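Side-chain contacts in type II restriction enzyme MspI (Moraxella sp., PDB 1SA3), which recognises the palindromic double-stranded DNA sequence 5'-CCGG-3' and cleaves it after the first C, leaving fragments with 5'-phosphates: residues Glu176-Arg179 against Glu180-Ile183; Lys43-Glu46 against Ser47-Tyr51; Asp144-Leu147 against Lys148-Arg152; Thr135-Gly139 against Val140-Asp144. All coordinates share one frame; numbering follows the deposited sequence.

Contact 1 (Glu176-Arg179 against Glu180-Ile183); sequences EPYR and ERFI
Pro177 O and the Tyr178 ring receive the guanidinium of Arg181, one at its edge and the other on a face. Arg181 NH2 donates to Pro177 O at 3.0 Å. The hydrogen is well directed (161°) and the acceptor lies in the guanidinium plane, yet the donor comes to the carbonyl from above its plane. Tyr178 CD2 lies over one face of the guanidinium, offset toward its rim and 3.4 Å from Arg181 NH2; the two planes are only 19° apart, while the ring itself is met obliquely. A bend at chi3 (-67°) turns the otherwise extended arginine back along the helix start. Within that bend a water donates to Pro177 O and accepts from both Arg181 N and Arg181 NE, tying backbone to side chain.

Behind this first shell the helix begins: Phe182 N bonds to Tyr178 O at 2.7 Å and Ile183 N to Arg179 O at 3.0 Å. Arg179, bent at chi2 and chi3, reaches back to Glu176, with Arg179 NH1 3.1 Å from Glu176 OE1 in a salt bridge. Farther out, Val140 and Ile142 pack on Tyr178, and the rings of Phe182 and Trp247 meet nearly parallel. With Pro177 O gripped by both guanidinium and water, the positive charge of Arg181 would be partly offset by a backbone dipole, which should also restrict the rotation of the guanidinium.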
loop_
_atom_site.group_PDB
_atom_site.type_symbol
_atom_site.label_atom_id
_atom_site.label_comp_id
_atom_site.label_asym_id
_atom_site.label_seq_id
_atom_site.Cartn_x
_atom_site.Cartn_y
_atom_site.Cartn_z
ATOM N N GLU E 176 16.631 13.090 -7.308
ATOM C CA GLU E 176 15.617 14.128 -7.473
ATOM C C GLU E 176 14.764 14.018 -8.740
ATOM O O GLU E 176 13.538 14.080 -8.673
ATOM C CB GLU E 176 16.275 15.512 -7.396
ATOM C CG GLU E 176 15.289 16.660 -7.256
ATOM C CD GLU E 176 14.669 17.070 -8.579
ATOM O OE1 GLU E 176 13.655 17.805 -8.557
ATOM O OE2 GLU E 176 15.199 16.671 -9.637
ATOM N N PRO E 177 15.398 13.854 -9.909
ATOM C CA PRO E 177 14.625 13.742 -11.149
ATOM C C PRO E 177 13.733 12.499 -11.202
ATOM O O PRO E 177 12.734 12.487 -11.916
ATOM C CB PRO E 177 15.705 13.700 -12.231
ATOM C CG PRO E 177 16.859 14.423 -11.609
ATOM C CD PRO E 177 16.842 13.884 -10.200
ATOM N N TYR E 178 14.099 11.460 -10.456
ATOM C CA TYR E 178 13.339 10.209 -10.455
ATOM C C TYR E 178 12.406 10.015 -9.266
ATOM O O TYR E 178 11.729 8.994 -9.183
ATOM C CB TYR E 178 14.284 9.006 -10.492
ATOM C CG TYR E 178 15.242 8.969 -11.654
ATOM C CD1 TYR E 178 16.492 9.587 -11.573
ATOM C CD2 TYR E 178 14.916 8.285 -12.820
ATOM C CE1 TYR E 178 17.401 9.515 -12.633
ATOM C CE2 TYR E 178 15.813 8.210 -13.883
ATOM C CZ TYR E 178 17.051 8.824 -13.779
ATOM O OH TYR E 178 17.945 8.725 -14.821
ATOM N N ARG E 179 12.377 10.978 -8.352
ATOM C CA ARG E 179 11.537 10.884 -7.159
ATOM C C ARG E 179 10.157 10.266 -7.362
ATOM O O ARG E 179 9.839 9.258 -6.738
ATOM C CB ARG E 179 11.392 12.261 -6.511
ATOM C CG ARG E 179 12.538 12.604 -5.580
ATOM C CD ARG E 179 12.883 14.080 -5.632
ATOM N NE ARG E 179 11.908 14.939 -4.967
ATOM C CZ ARG E 179 11.299 15.965 -5.556
ATOM N NH1 ARG E 179 11.551 16.252 -6.826
ATOM N NH2 ARG E 179 10.461 16.724 -4.867
ATOM N N GLU E 180 9.342 10.867 -8.225
ATOM C CA GLU E 180 7.989 10.374 -8.481
ATOM C C GLU E 180 7.938 8.970 -9.072
ATOM O O GLU E 180 7.137 8.138 -8.640
ATOM C CB GLU E 180 7.233 11.342 -9.398
ATOM C CG GLU E 180 6.954 12.685 -8.748
ATOM C CD GLU E 180 5.860 13.481 -9.446
ATOM O OE1 GLU E 180 5.462 14.521 -8.886
ATOM O OE2 GLU E 180 5.398 13.080 -10.541
ATOM N N ARG E 181 8.782 8.706 -10.067
ATOM C CA ARG E 181 8.819 7.386 -10.676
ATOM C C ARG E 181 9.257 6.355 -9.638
ATOM O O ARG E 181 8.704 5.260 -9.574
ATOM C CB ARG E 181 9.782 7.370 -11.866
ATOM C CG ARG E 181 9.155 7.856 -13.162
ATOM C CD ARG E 181 10.214 8.062 -14.235
ATOM N NE ARG E 181 11.108 9.167 -13.894
ATOM C CZ ARG E 181 12.125 9.563 -14.654
ATOM N NH1 ARG E 181 12.381 8.937 -15.796
ATOM N NH2 ARG E 181 12.877 10.590 -14.280
ATOM N N PHE E 182 10.247 6.716 -8.825
ATOM C CA PHE E 182 10.754 5.818 -7.787
ATOM C C PHE E 182 9.634 5.420 -6.820
ATOM O O PHE E 182 9.430 4.238 -6.536
ATOM C CB PHE E 182 11.880 6.504 -7.004
ATOM C CG PHE E 182 12.680 5.570 -6.126
ATOM C CD1 PHE E 182 13.859 4.999 -6.594
ATOM C CD2 PHE E 182 12.279 5.299 -4.821
ATOM C CE1 PHE E 182 14.639 4.175 -5.774
ATOM C CE2 PHE E 182 13.051 4.476 -3.994
ATOM C CZ PHE E 182 14.239 3.914 -4.476
ATOM N N ILE E 183 8.903 6.407 -6.317
ATOM C CA ILE E 183 7.825 6.131 -5.376
ATOM C C ILE E 183 6.699 5.324 -6.009
ATOM O O ILE E 183 6.268 4.309 -5.465
ATOM C CB ILE E 183 7.223 7.428 -4.811
ATOM C CG1 ILE E 183 8.304 8.237 -4.097
ATOM C CG2 ILE E 183 6.108 7.087 -3.833
ATOM C CD1 ILE E 183 7.936 9.679 -3.859
HETATM O O HOH W 1 10.328 10.938 -11.629
#

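Contact 2 (Lys43-Glu46 against Ser47-Tyr51); sequences KDIE and SLKKY
Asp44 OD2 takes two hydrogen bonds from a single residue, Ser47. The backbone donor, Ser47 N, lies 2.7 Å from Asp44 OD2 and meets it nearly end-on, in line with the C-O bond. The hydroxyl Ser47 OG donates to the same Asp44 OD2 at 2.8 Å, but from above the carboxylate plane, 39° out of it. Asp44 thus serves as N-cap of helix 45-51. Its chi1 of 45° wedges CG between the backbone N and the carbonyl carbon, which brings OD2 round to the first turn. Because no bond runs back from Asp44 N to Ser47 OG, this is an N-cap reinforced by the serine hydroxyl, not the reciprocal capping box. A carboxylate at this helix end would probably be stabilised in its charged form by the helix dipole.

The regular backbone bonds follow at once: Leu48 N to Asp44 O, Lys49 N to Ile45 O and Lys50 N to Glu46 O, each 3.0 Å. One turn along, the aliphatic part of Lys49 crosses Ile45, with Lys49 CE 3.7 Å from Ile45 CG1. The lysine is stretched out beyond CG, so it is methylenes that cover the isoleucine while the ammonium reaches past it.

The helix lies at the protein surface with its inner side on the neighbouring elements. Leu48 is buried against Val80 of strand 77-84, an outermost strand of the five-stranded mixed sheet, and against Ser63 of helix 57-69; Ile45 touches Asp79 of the same strand, and Tyr51 meets Phe56 edge-to-face.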
loop_
_atom_site.group_PDB
_atom_site.type_symbol
_atom_site.label_atom_id
_atom_site.label_comp_id
_atom_site.label_asym_id
_atom_site.label_seq_id
_atom_site.Cartn_x
_atom_site.Cartn_y
_atom_site.Cartn_z
ATOM N N LYS E 43 -19.224 -5.755 -0.880
ATOM C CA LYS E 43 -19.618 -7.042 -1.449
ATOM C C LYS E 43 -20.661 -6.912 -2.550
ATOM O O LYS E 43 -20.565 -7.573 -3.584
ATOM C CB LYS E 43 -20.155 -7.955 -0.340
ATOM C CG LYS E 43 -20.417 -9.384 -0.784
ATOM C CD LYS E 43 -20.979 -10.205 0.368
ATOM C CE LYS E 43 -20.968 -11.686 0.035
ATOM N NZ LYS E 43 -19.578 -12.157 -0.224
ATOM N N ASP E 44 -21.657 -6.068 -2.316
ATOM C CA ASP E 44 -22.723 -5.840 -3.282
ATOM C C ASP E 44 -23.366 -4.485 -3.042
ATOM O O ASP E 44 -23.075 -3.813 -2.055
ATOM C CB ASP E 44 -23.768 -6.952 -3.185
ATOM C CG ASP E 44 -24.134 -7.279 -1.754
ATOM O OD1 ASP E 44 -24.196 -8.478 -1.429
ATOM O OD2 ASP E 44 -24.353 -6.341 -0.961
ATOM N N ILE E 45 -24.242 -4.075 -3.949
ATOM C CA ILE E 45 -24.888 -2.786 -3.808
ATOM C C ILE E 45 -25.695 -2.708 -2.507
ATOM O O ILE E 45 -25.788 -1.649 -1.895
ATOM C CB ILE E 45 -25.792 -2.488 -5.021
ATOM C CG1 ILE E 45 -26.301 -1.047 -4.944
ATOM C CG2 ILE E 45 -26.939 -3.489 -5.086
ATOM C CD1 ILE E 45 -25.210 -0.003 -5.035
ATOM N N GLU E 46 -26.264 -3.828 -2.078
ATOM C CA GLU E 46 -27.031 -3.825 -0.830
ATOM C C GLU E 46 -26.111 -3.484 0.350
ATOM O O GLU E 46 -26.435 -2.636 1.181
ATOM C CB GLU E 46 -27.679 -5.193 -0.586
ATOM C CG GLU E 46 -28.899 -5.512 -1.442
ATOM C CD GLU E 46 -28.581 -5.649 -2.920
ATOM O OE1 GLU E 46 -27.484 -6.155 -3.255
ATOM O OE2 GLU E 46 -29.441 -5.265 -3.745
ATOM N N SER E 47 -24.957 -4.146 0.416
ATOM C CA SER E 47 -24.008 -3.909 1.505
ATOM C C SER E 47 -23.493 -2.477 1.502
ATOM O O SER E 47 -23.439 -1.823 2.537
ATOM C CB SER E 47 -22.813 -4.866 1.392
ATOM O OG SER E 47 -23.203 -6.217 1.587
ATOM N N LEU E 48 -23.104 -1.983 0.331
ATOM C CA LEU E 48 -22.581 -0.628 0.253
ATOM C C LEU E 48 -23.610 0.406 0.696
ATOM O O LEU E 48 -23.284 1.315 1.458
ATOM C CB LEU E 48 -22.096 -0.321 -1.168
ATOM C CG LEU E 48 -21.471 1.065 -1.362
ATOM C CD1 LEU E 48 -20.388 1.315 -0.318
ATOM C CD2 LEU E 48 -20.884 1.142 -2.768
ATOM N N LYS E 49 -24.846 0.285 0.228
ATOM C CA LYS E 49 -25.870 1.245 0.637
ATOM C C LYS E 49 -26.117 1.140 2.148
ATOM O O LYS E 49 -26.367 2.138 2.831
ATOM C CB LYS E 49 -27.175 0.983 -0.110
ATOM C CG LYS E 49 -27.125 1.286 -1.592
ATOM C CD LYS E 49 -28.498 1.053 -2.211
ATOM C CE LYS E 49 -28.565 1.552 -3.640
ATOM N NZ LYS E 49 -29.961 1.503 -4.153
ATOM N N LYS E 50 -26.039 -0.079 2.663
ATOM C CA LYS E 50 -26.241 -0.319 4.091
ATOM C C LYS E 50 -25.161 0.350 4.944
ATOM O O LYS E 50 -25.461 1.095 5.881
ATOM C CB LYS E 50 -26.235 -1.832 4.364
ATOM C CG LYS E 50 -26.210 -2.243 5.843
ATOM C CD LYS E 50 -26.033 -3.762 5.981
ATOM C CE LYS E 50 -26.063 -4.232 7.440
ATOM N NZ LYS E 50 -27.428 -4.135 8.057
ATOM N N TYR E 51 -23.899 0.090 4.602
ATOM C CA TYR E 51 -22.778 0.614 5.367
ATOM C C TYR E 51 -22.457 2.090 5.236
ATOM O O TYR E 51 -21.840 2.663 6.130
ATOM C CB TYR E 51 -21.535 -0.236 5.089
ATOM C CG TYR E 51 -21.674 -1.621 5.673
ATOM C CD1 TYR E 51 -21.605 -2.757 4.866
ATOM C CD2 TYR E 51 -21.921 -1.794 7.041
ATOM C CE1 TYR E 51 -21.780 -4.028 5.403
ATOM C CE2 TYR E 51 -22.102 -3.065 7.588
ATOM C CZ TYR E 51 -22.032 -4.173 6.763
ATOM O OH TYR E 51 -22.234 -5.426 7.290
#

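Contact 3 (Asp144-Leu147 against Lys148-Arg152); sequences DGEL and KELIR
Asp144 and Lys148 run side by side, pointing the same way, across the first turn of helix 146-157, where Gly145 holds the N-cap position. Lys148 NZ reaches Asp144 OD1 at 2.6 Å in a short salt bridge, nearly in line with the carboxylate C-O bond. Lys148 starts with CG anti to its own N (chi1 174°) and then folds at chi3 (-65°), a kink that swings the ammonium back over the residue preceding the cap. The same NZ has a second acidic partner, Glu134 of helix 133-140, so the lysine joins two helices.

The apolar side has a different geometry. Leu147 and Ile151 cross at an angle, with Leu147 CD1 4.0 Å from Ile151 CD1, while Glu146 lies alongside Leu150 with Glu146 CG 3.9 Å from Leu150 CD1. The extended Glu146 carries its carboxylate away to Arg170, and Leu147 also packs on Leu171 and Leu174, so this face of the turn is seated on helix 165-175.

Glu149 instead is bent at chi2 (-50°). Its carboxylate is gripped side-on by Arg152: NE donates to Glu149 OE1 and NH2 to Glu149 OE2, both at 3.0 Å, with the acceptors close to the guanidinium plane. The curled glutamate is also joined to the N-cap residue by one water, which accepts from Gly145 N at 2.9 Å and donates to Glu149 OE2 at 2.7 Å.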
loop_
_atom_site.group_PDB
_atom_site.type_symbol
_atom_site.label_atom_id
_atom_site.label_comp_id
_atom_site.label_asym_id
_atom_site.label_seq_id
_atom_site.Cartn_x
_atom_site.Cartn_y
_atom_site.Cartn_z
ATOM N N ASP E 144 23.336 2.349 -15.561
ATOM C CA ASP E 144 24.595 2.232 -14.837
ATOM C C ASP E 144 25.146 3.626 -14.557
ATOM O O ASP E 144 24.930 4.559 -15.328
ATOM C CB ASP E 144 25.614 1.415 -15.645
ATOM C CG ASP E 144 25.239 -0.059 -15.748
ATOM O OD1 ASP E 144 24.398 -0.522 -14.943
ATOM O OD2 ASP E 144 25.793 -0.762 -16.620
ATOM N N GLY E 145 25.849 3.776 -13.441
ATOM C CA GLY E 145 26.399 5.075 -13.114
ATOM C C GLY E 145 26.508 5.322 -11.626
ATOM O O GLY E 145 26.335 4.412 -10.814
ATOM N N GLU E 146 26.797 6.568 -11.269
ATOM C CA GLU E 146 26.949 6.962 -9.876
ATOM C C GLU E 146 25.673 6.748 -9.066
ATOM O O GLU E 146 25.730 6.304 -7.919
ATOM C CB GLU E 146 27.380 8.428 -9.796
ATOM C CG GLU E 146 27.472 8.980 -8.385
ATOM C CD GLU E 146 28.038 10.386 -8.345
ATOM O OE1 GLU E 146 27.550 11.253 -9.100
ATOM O OE2 GLU E 146 28.969 10.628 -7.552
ATOM N N LEU E 147 24.527 7.062 -9.661
ATOM C CA LEU E 147 23.254 6.897 -8.971
ATOM C C LEU E 147 23.045 5.425 -8.645
ATOM O O LEU E 147 22.800 5.075 -7.492
ATOM C CB LEU E 147 22.096 7.413 -9.831
ATOM C CG LEU E 147 20.684 7.246 -9.241
ATOM C CD1 LEU E 147 20.654 7.718 -7.793
ATOM C CD2 LEU E 147 19.694 8.039 -10.080
ATOM N N LYS E 148 23.150 4.557 -9.646
ATOM C CA LYS E 148 22.959 3.133 -9.391
ATOM C C LYS E 148 23.915 2.611 -8.317
ATOM O O LYS E 148 23.512 1.852 -7.440
ATOM C CB LYS E 148 23.138 2.304 -10.668
ATOM C CG LYS E 148 23.094 0.788 -10.412
ATOM C CD LYS E 148 23.210 -0.045 -11.681
ATOM C CE LYS E 148 22.018 0.172 -12.607
ATOM N NZ LYS E 148 22.049 -0.741 -13.781
ATOM N N GLU E 149 25.179 3.013 -8.381
ATOM C CA GLU E 149 26.154 2.549 -7.400
ATOM C C GLU E 149 25.904 3.033 -5.974
ATOM O O GLU E 149 26.188 2.305 -5.026
ATOM C CB GLU E 149 27.574 2.920 -7.834
ATOM C CG GLU E 149 28.031 2.183 -9.081
ATOM C CD GLU E 149 27.803 0.681 -9.001
ATOM O OE1 GLU E 149 28.147 0.076 -7.965
ATOM O OE2 GLU E 149 27.292 0.094 -9.979
ATOM N N LEU E 150 25.381 4.245 -5.807
ATOM C CA LEU E 150 25.107 4.745 -4.463
ATOM C C LEU E 150 23.935 3.938 -3.900
ATOM O O LEU E 150 23.914 3.581 -2.716
ATOM C CB LEU E 150 24.779 6.244 -4.499
ATOM C CG LEU E 150 25.985 7.164 -4.763
ATOM C CD1 LEU E 150 25.517 8.584 -5.066
ATOM C CD2 LEU E 150 26.909 7.156 -3.552
ATOM N N ILE E 151 22.965 3.639 -4.757
ATOM C CA ILE E 151 21.836 2.834 -4.316
ATOM C C ILE E 151 22.366 1.443 -3.959
ATOM O O ILE E 151 21.989 0.871 -2.932
ATOM C CB ILE E 151 20.752 2.710 -5.409
ATOM C CG1 ILE E 151 20.156 4.092 -5.696
ATOM C CG2 ILE E 151 19.656 1.735 -4.945
ATOM C CD1 ILE E 151 19.193 4.132 -6.883
ATOM N N ARG E 152 23.247 0.900 -4.799
ATOM C CA ARG E 152 23.811 -0.422 -4.545
ATOM C C ARG E 152 24.608 -0.431 -3.245
ATOM O O ARG E 152 24.622 -1.433 -2.534
ATOM C CB ARG E 152 24.726 -0.868 -5.694
ATOM C CG ARG E 152 25.091 -2.353 -5.651
ATOM C CD ARG E 152 26.339 -2.681 -6.471
ATOM N NE ARG E 152 26.248 -2.239 -7.858
ATOM C CZ ARG E 152 25.413 -2.738 -8.768
ATOM N NH1 ARG E 152 24.572 -3.711 -8.454
ATOM N NH2 ARG E 152 25.427 -2.262 -10.006
HETATM O O HOH W 2 26.636 1.267 -12.324
#

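Contact 4 (Thr135-Gly139 against Val140-Asp144); sequences TICTG and VGISD
Cys137 offers one flat group, its backbone carbonyl, to two donors that both stand off the carbonyl plane. Gly141 N is tilted 28° from that plane and Ile142 N 21°, and each lies 2.8 Å from Cys137 O. One oxygen therefore accepts both NH groups that follow the end of helix 133-140, while Val140 N, a residue earlier, still makes the regular bond to Ile136 O at 2.8 Å.

This helix C-terminus has a Schellman-like six-to-one bond, from Ile142 N, and Gly141 supplies the positive phi (100°) at which the chain leaves the helix. The five-to-two bond is missing, since Gly141 N bonds to Cys137 O instead of Thr138 O, so it is not a full Schellman motif. An apolar contact spans the same ends: Cys137 SG comes 3.8 Å from Ile142 CB and 3.9 Å from Ile142 CG2.

On the adjoining flank Ile136 and Val140 lie side by side, their CG2 methyls 3.9 Å apart. Phe182 of helix 179-188 packs on this pair, whereas Ile142 faces Leu147 and Ile151 of helix 146-157.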
loop_
_atom_site.group_PDB
_atom_site.type_symbol
_atom_site.label_atom_id
_atom_site.label_comp_id
_atom_site.label_asym_id
_atom_site.label_seq_id
_atom_site.Cartn_x
_atom_site.Cartn_y
_atom_site.Cartn_z
ATOM N N THR E 135 16.615 -4.396 -10.076
ATOM C CA THR E 135 15.189 -4.451 -10.356
ATOM C C THR E 135 14.593 -3.049 -10.253
ATOM O O THR E 135 13.790 -2.638 -11.094
ATOM C CB THR E 135 14.493 -5.392 -9.368
ATOM O OG1 THR E 135 15.130 -6.673 -9.427
ATOM C CG2 THR E 135 13.014 -5.554 -9.706
ATOM N N ILE E 136 14.989 -2.318 -9.216
ATOM C CA ILE E 136 14.507 -0.956 -9.007
ATOM C C ILE E 136 14.937 -0.048 -10.166
ATOM O O ILE E 136 14.121 0.660 -10.767
ATOM C CB ILE E 136 15.088 -0.361 -7.713
ATOM C CG1 ILE E 136 14.696 -1.232 -6.520
ATOM C CG2 ILE E 136 14.610 1.069 -7.546
ATOM C CD1 ILE E 136 15.424 -0.886 -5.234
ATOM N N CYS E 137 16.232 -0.065 -10.464
ATOM C CA CYS E 137 16.766 0.768 -11.528
ATOM C C CYS E 137 16.079 0.472 -12.856
ATOM O O CYS E 137 15.765 1.388 -13.613
ATOM C CB CYS E 137 18.286 0.572 -11.629
ATOM S SG CYS E 137 19.178 1.322 -10.228
ATOM N N THR E 138 15.819 -0.803 -13.122
ATOM C CA THR E 138 15.153 -1.199 -14.356
ATOM C C THR E 138 13.719 -0.660 -14.393
ATOM O O THR E 138 13.275 -0.122 -15.410
ATOM C CB THR E 138 15.161 -2.730 -14.498
ATOM O OG1 THR E 138 16.509 -3.168 -14.703
ATOM C CG2 THR E 138 14.307 -3.175 -15.663
ATOM N N GLY E 139 13.004 -0.776 -13.278
ATOM C CA GLY E 139 11.644 -0.270 -13.237
ATOM C C GLY E 139 11.542 1.249 -13.265
ATOM O O GLY E 139 10.640 1.793 -13.895
ATOM N N VAL E 140 12.474 1.936 -12.607
ATOM C CA VAL E 140 12.460 3.397 -12.528
ATOM C C VAL E 140 13.110 4.110 -13.724
ATOM O O VAL E 140 12.794 5.267 -14.013
ATOM C CB VAL E 140 13.134 3.870 -11.213
ATOM C CG1 VAL E 140 13.064 5.392 -11.084
ATOM C CG2 VAL E 140 12.437 3.216 -10.007
ATOM N N GLY E 141 14.010 3.420 -14.419
ATOM C CA GLY E 141 14.669 4.015 -15.569
ATOM C C GLY E 141 16.068 4.536 -15.279
ATOM O O GLY E 141 16.549 5.448 -15.954
ATOM N N ILE E 142 16.724 3.954 -14.278
ATOM C CA ILE E 142 18.075 4.360 -13.891
ATOM C C ILE E 142 19.097 3.411 -14.525
ATOM O O ILE E 142 19.015 2.195 -14.359
ATOM C CB ILE E 142 18.229 4.339 -12.351
ATOM C CG1 ILE E 142 17.185 5.265 -11.722
ATOM C CG2 ILE E 142 19.630 4.778 -11.951
ATOM C CD1 ILE E 142 16.994 5.079 -10.220
ATOM N N SER E 143 20.054 3.967 -15.260
ATOM C CA SER E 143 21.068 3.145 -15.914
ATOM C C SER E 143 22.336 3.071 -15.068
ATOM O O SER E 143 22.407 3.654 -13.983
ATOM C CB SER E 143 21.401 3.724 -17.294
ATOM O OG SER E 143 21.829 5.064 -17.171
ATOM N N ASP E 144 23.336 2.349 -15.561
ATOM C CA ASP E 144 24.595 2.232 -14.837
ATOM C C ASP E 144 25.146 3.626 -14.557
ATOM O O ASP E 144 24.930 4.559 -15.328
ATOM C CB ASP E 144 25.614 1.415 -15.645
ATOM C CG ASP E 144 25.239 -0.059 -15.748
ATOM O OD1 ASP E 144 24.398 -0.522 -14.943
ATOM O OD2 ASP E 144 25.793 -0.762 -16.620
#

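How the contacts relate
Contacts 4, 3 and 1 form one neighbourhood in chain order. Contact 4 ends helix 133-140 and shares Asp144 with contact 3, which starts the next helix, centres about 10 Å apart. Contact 1 lies about 11 Å from contact 4, centre to centre, and touches both: Tyr178 CE1 is 3.7 Å from Leu147 CD2 and Tyr178 CE2 3.5 Å from Gly141 O. Contact 2 stands apart, its centre about 38 Å from that of contact 1, on the opposite side of the chain's centre. It packs on strand 77-84, whose Asp84 binds the sodium ion with Glu35 and Asp99. Nearest atoms to DNA are about 8 Å for contact 4 and about 20 Å for contact 2.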